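Side-chain contacts in putative enoyl-CoA hydratase (Streptomyces avermitilis, PDB 3GKB), which is of unproven function but probably acts on acyl-CoA thioesters in the manner of crotonases, perhaps hydrating an enoyl-CoA: residues 30-34 with 35-39; 90-94 with 95-99. All blocks are in the same frame, centred on the assembly; numbering follows the deposited sequence.

Interaction 1 (30-34 with 35-39); sequences NVIGA and TMMRE
Ile32 and the two methionines Met36 and Met37 form the closely packed side of this turn from loop into helix. The CG2 branch of Ile32 lies against CG of Met37, 3.8 Å away, the two side chains crossing at about a right angle. Ile32 CG1 faces Met36 more loosely, 4.2 Å from Met36 SD. With CG opposite the backbone N (chi1 -172°), Met36 stays extended as far as the sulfur, which sends the chain back along the incoming loop; the bend at chi3 then lays Met36 CE 3.4 Å from Val31 O. That carbonyl also accepts a hydrogen bond from the side chain of Asn26. Met37 CG also comes 3.3 Å from O of Gly33, the N-cap residue. The same Gly33 O accepts a hydrogen bond from Met37 N at 3.0 Å; the next, from Arg38 N to Ala34 O, is 3.1 Å.

Beyond Ala34 the contact loosens toward solvent. The exposed Arg38 bends at chi3 and brings its guanidinium back beside the first turn, where Arg38 NH1 stands 3.5 Å from Ala34 O, while Thr35 meets 30-34 by little more than its backbone.

This N-cap turn leads from the loop after strand 19-24 into helix 34-48 of the crotonase-like fold. On one side Ala34, Met37 and Arg38 rest on helix 78-87 through Leu84; elsewhere Met36 touches Thr10 and Leu67, and Ile32 pairs by its backbone with His69 and Asp71.

Interaction 2 (90-94 with 95-99); sequences ADVNV and FQAVG
Asn93 and Gln96 lay their side-chain amides one on the other, the planes only 16° apart, with Asn93 ND2 3.4 Å from Gln96 CD. Each amide also reaches the other residue's backbone. Asn93 CG sits between its own N and carbonyl carbon (chi1 78°), a rotation that swings OD1 over the start of the helix. There Asn93 OD1 accepts an almost straight bond from Gln96 N at 2.8 Å. A second bond to this oxygen, from the backbone N-H of Phe95, is bent and weak. In return Gln96 OE1 takes the N-H of Asn93, with Asn93 N 3.0 Å away, and a water links the same oxygen to Asp91 O. The two NH2 groups turn toward the rest of the chain, Asn93 ND2 to Gly152 O and Asn237, Gln96 NE2 to Glu236 and Leu233 O. A leucine in place of Gln96 would probably leave Asn93 N without its acceptor and the carboxylate of Glu236 without this amide donor.

Apolar contacts accompany the polar ones. Val92 CG1 packs 3.6 Å from Gln96 CB, the side chains oblique to each other. Val94 and Phe95 run side by side, and Val94 CG1 lies over one face of the Phe95 ring, 3.7 Å from its centroid, as a CH-pi contact. Ala97 N closes the first turn onto Asn93 O. Reciprocal bonds between side chain and backbone of residues three apart make this a capping box at the N-terminus of helix 96-103.

Both contacts are places where a loop turns into a helix, and they lie side by side: Met37 of interaction 1 extends CE to within 3.4 Å of Val94 O and 3.9 Å of Phe95 CD1 in interaction 2. Helix 78-87 lies against both, with Leu84 touching Met37 as well as Val94. Interaction 1 is partly buried, its side-chain contacts being chiefly those of isoleucine and methionine, and a glycine, bringing no side chain, caps its helix. Interaction 2 lies nearer the surface and relies on polar side chains, whose amide NH2 groups bond to helix 230-243 and, for Asn93, also to Gly152.

Interaction 1 (30-34 with 35-39)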
# COMPACT_ATOMS: atom_id res chain seq x y z
N ASN B 30 -2.33 25.08 19.00
CA ASN B 30 -3.33 24.59 18.05
C ASN B 30 -4.01 23.30 18.50
O ASN B 30 -4.20 22.35 17.72
CB ASN B 30 -2.73 24.44 16.64
CG ASN B 30 -2.80 25.73 15.82
OD1 ASN B 30 -2.92 26.85 16.38
ND2 ASN B 30 -2.71 25.58 14.50
N VAL B 31 -4.44 23.29 19.76
CA VAL B 31 -5.29 22.17 20.18
C VAL B 31 -6.61 22.27 19.45
O VAL B 31 -7.04 23.35 19.06
CB VAL B 31 -5.53 22.05 21.72
CG1 VAL B 31 -4.24 21.97 22.49
CG2 VAL B 31 -6.42 23.14 22.22
N ILE B 32 -7.22 21.12 19.22
CA ILE B 32 -8.57 21.00 18.68
C ILE B 32 -9.53 20.92 19.84
O ILE B 32 -9.69 19.86 20.49
CB ILE B 32 -8.74 19.72 17.86
CG1 ILE B 32 -7.69 19.63 16.76
CG2 ILE B 32 -10.16 19.66 17.27
CD1 ILE B 32 -7.57 18.20 16.21
N GLY B 33 -10.17 22.04 20.13
CA GLY B 33 -11.18 22.11 21.19
C GLY B 33 -12.58 22.12 20.61
O GLY B 33 -12.77 22.04 19.37
N ALA B 34 -13.57 22.22 21.49
CA ALA B 34 -14.96 22.21 21.07
C ALA B 34 -15.30 23.38 20.16
O ALA B 34 -16.06 23.21 19.19
CB ALA B 34 -15.91 22.21 22.28
N THR B 35 -14.71 24.54 20.44
CA THR B 35 -14.91 25.71 19.61
C THR B 35 -14.37 25.49 18.20
O THR B 35 -15.07 25.75 17.23
CB THR B 35 -14.35 27.01 20.25
OG1 THR B 35 -15.02 27.24 21.50
CG2 THR B 35 -14.60 28.20 19.33
N MET B 36 -13.16 24.96 18.07
CA MET B 36 -12.62 24.68 16.73
C MET B 36 -13.48 23.67 15.97
O MET B 36 -13.70 23.82 14.77
CB MET B 36 -11.16 24.20 16.76
CG MET B 36 -10.53 24.08 15.34
SD MET B 36 -8.85 23.32 15.25
CE MET B 36 -7.85 24.66 15.99
N MET B 37 -13.92 22.63 16.65
CA MET B 37 -14.75 21.59 16.05
C MET B 37 -16.03 22.21 15.45
O MET B 37 -16.46 21.87 14.35
CB MET B 37 -15.10 20.51 17.09
CG MET B 37 -13.91 19.63 17.51
SD MET B 37 -14.12 18.50 18.92
CE MET B 37 -15.18 17.28 18.18
N ARG B 38 -16.63 23.15 16.18
CA ARG B 38 -17.84 23.81 15.71
C ARG B 38 -17.54 24.75 14.55
O ARG B 38 -18.29 24.79 13.57
CB ARG B 38 -18.50 24.55 16.90
CG ARG B 38 -19.74 25.31 16.58
CD ARG B 38 -20.46 25.68 17.89
NE ARG B 38 -19.76 26.71 18.66
CZ ARG B 38 -18.96 26.53 19.73
NH1 ARG B 38 -18.70 25.31 20.22
NH2 ARG B 38 -18.42 27.59 20.31
N GLU B 39 -16.43 25.48 14.64
CA GLU B 39 -16.06 26.45 13.60
C GLU B 39 -15.67 25.73 12.30
O GLU B 39 -16.01 26.20 11.22
CB GLU B 39 -14.96 27.41 14.07
CG GLU B 39 -15.41 28.39 15.14
CD GLU B 39 -14.36 29.40 15.54
OE1 GLU B 39 -13.16 29.22 15.23
OE2 GLU B 39 -14.74 30.39 16.20

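Interaction 2 (90-94 with 95-99)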
# COMPACT_ATOMS: atom_id res chain seq x y z
N ALA B 90 -25.09 9.79 11.45
CA ALA B 90 -25.40 8.44 11.93
C ALA B 90 -24.14 7.58 11.93
O ALA B 90 -23.38 7.62 10.98
CB ALA B 90 -26.45 7.79 11.04
N ASP B 91 -23.95 6.82 13.01
CA ASP B 91 -22.89 5.79 13.09
C ASP B 91 -21.48 6.38 13.08
O ASP B 91 -20.50 5.69 12.76
CB ASP B 91 -23.00 4.80 11.92
CG ASP B 91 -24.37 4.16 11.81
OD1 ASP B 91 -24.85 3.63 12.84
OD2 ASP B 91 -24.93 4.18 10.69
N VAL B 92 -21.38 7.65 13.45
CA VAL B 92 -20.12 8.37 13.51
C VAL B 92 -20.12 9.14 14.84
O VAL B 92 -21.06 9.88 15.14
CB VAL B 92 -19.98 9.36 12.30
CG1 VAL B 92 -18.82 10.35 12.49
CG2 VAL B 92 -19.94 8.60 10.98
N ASN B 93 -19.08 8.94 15.66
CA ASN B 93 -18.98 9.68 16.92
C ASN B 93 -18.52 11.11 16.72
O ASN B 93 -18.12 11.51 15.60
CB ASN B 93 -18.17 8.91 17.96
CG ASN B 93 -16.67 8.99 17.73
OD1 ASN B 93 -16.15 10.01 17.31
ND2 ASN B 93 -15.96 7.93 18.10
N VAL B 94 -18.59 11.88 17.80
CA VAL B 94 -18.34 13.34 17.77
C VAL B 94 -16.93 13.70 17.25
O VAL B 94 -16.75 14.70 16.58
CB VAL B 94 -18.64 13.99 19.16
CG1 VAL B 94 -17.55 13.67 20.19
CG2 VAL B 94 -18.81 15.48 19.02
N PHE B 95 -15.95 12.84 17.53
CA PHE B 95 -14.59 13.05 17.07
C PHE B 95 -14.38 12.61 15.63
O PHE B 95 -13.72 13.31 14.84
CB PHE B 95 -13.64 12.37 18.03
CG PHE B 95 -13.75 12.92 19.41
CD1 PHE B 95 -13.31 14.23 19.66
CD2 PHE B 95 -14.36 12.22 20.43
CE1 PHE B 95 -13.43 14.79 20.92
CE2 PHE B 95 -14.49 12.79 21.70
CZ PHE B 95 -14.02 14.07 21.94
N GLN B 96 -14.91 11.44 15.29
CA GLN B 96 -14.91 10.95 13.91
C GLN B 96 -15.61 11.94 12.98
O GLN B 96 -15.26 12.02 11.82
CB GLN B 96 -15.58 9.58 13.83
CG GLN B 96 -14.83 8.49 14.60
CD GLN B 96 -15.64 7.20 14.75
OE1 GLN B 96 -16.88 7.21 14.66
NE2 GLN B 96 -14.94 6.08 15.00
N ALA B 97 -16.55 12.72 13.50
CA ALA B 97 -17.30 13.67 12.66
C ALA B 97 -16.40 14.70 11.97
O ALA B 97 -16.73 15.12 10.86
CB ALA B 97 -18.37 14.38 13.47
N VAL B 98 -15.26 15.06 12.58
CA VAL B 98 -14.31 16.00 11.96
C VAL B 98 -13.69 15.42 10.69
O VAL B 98 -13.83 15.96 9.57
CB VAL B 98 -13.15 16.38 12.94
CG1 VAL B 98 -12.13 17.31 12.27
CG2 VAL B 98 -13.72 16.93 14.25
N GLY B 99 -13.00 14.28 10.83
CA GLY B 99 -12.43 13.61 9.66
C GLY B 99 -13.49 13.20 8.63
O GLY B 99 -13.27 13.31 7.43
O HOH W 1 -18.84 5.25 15.04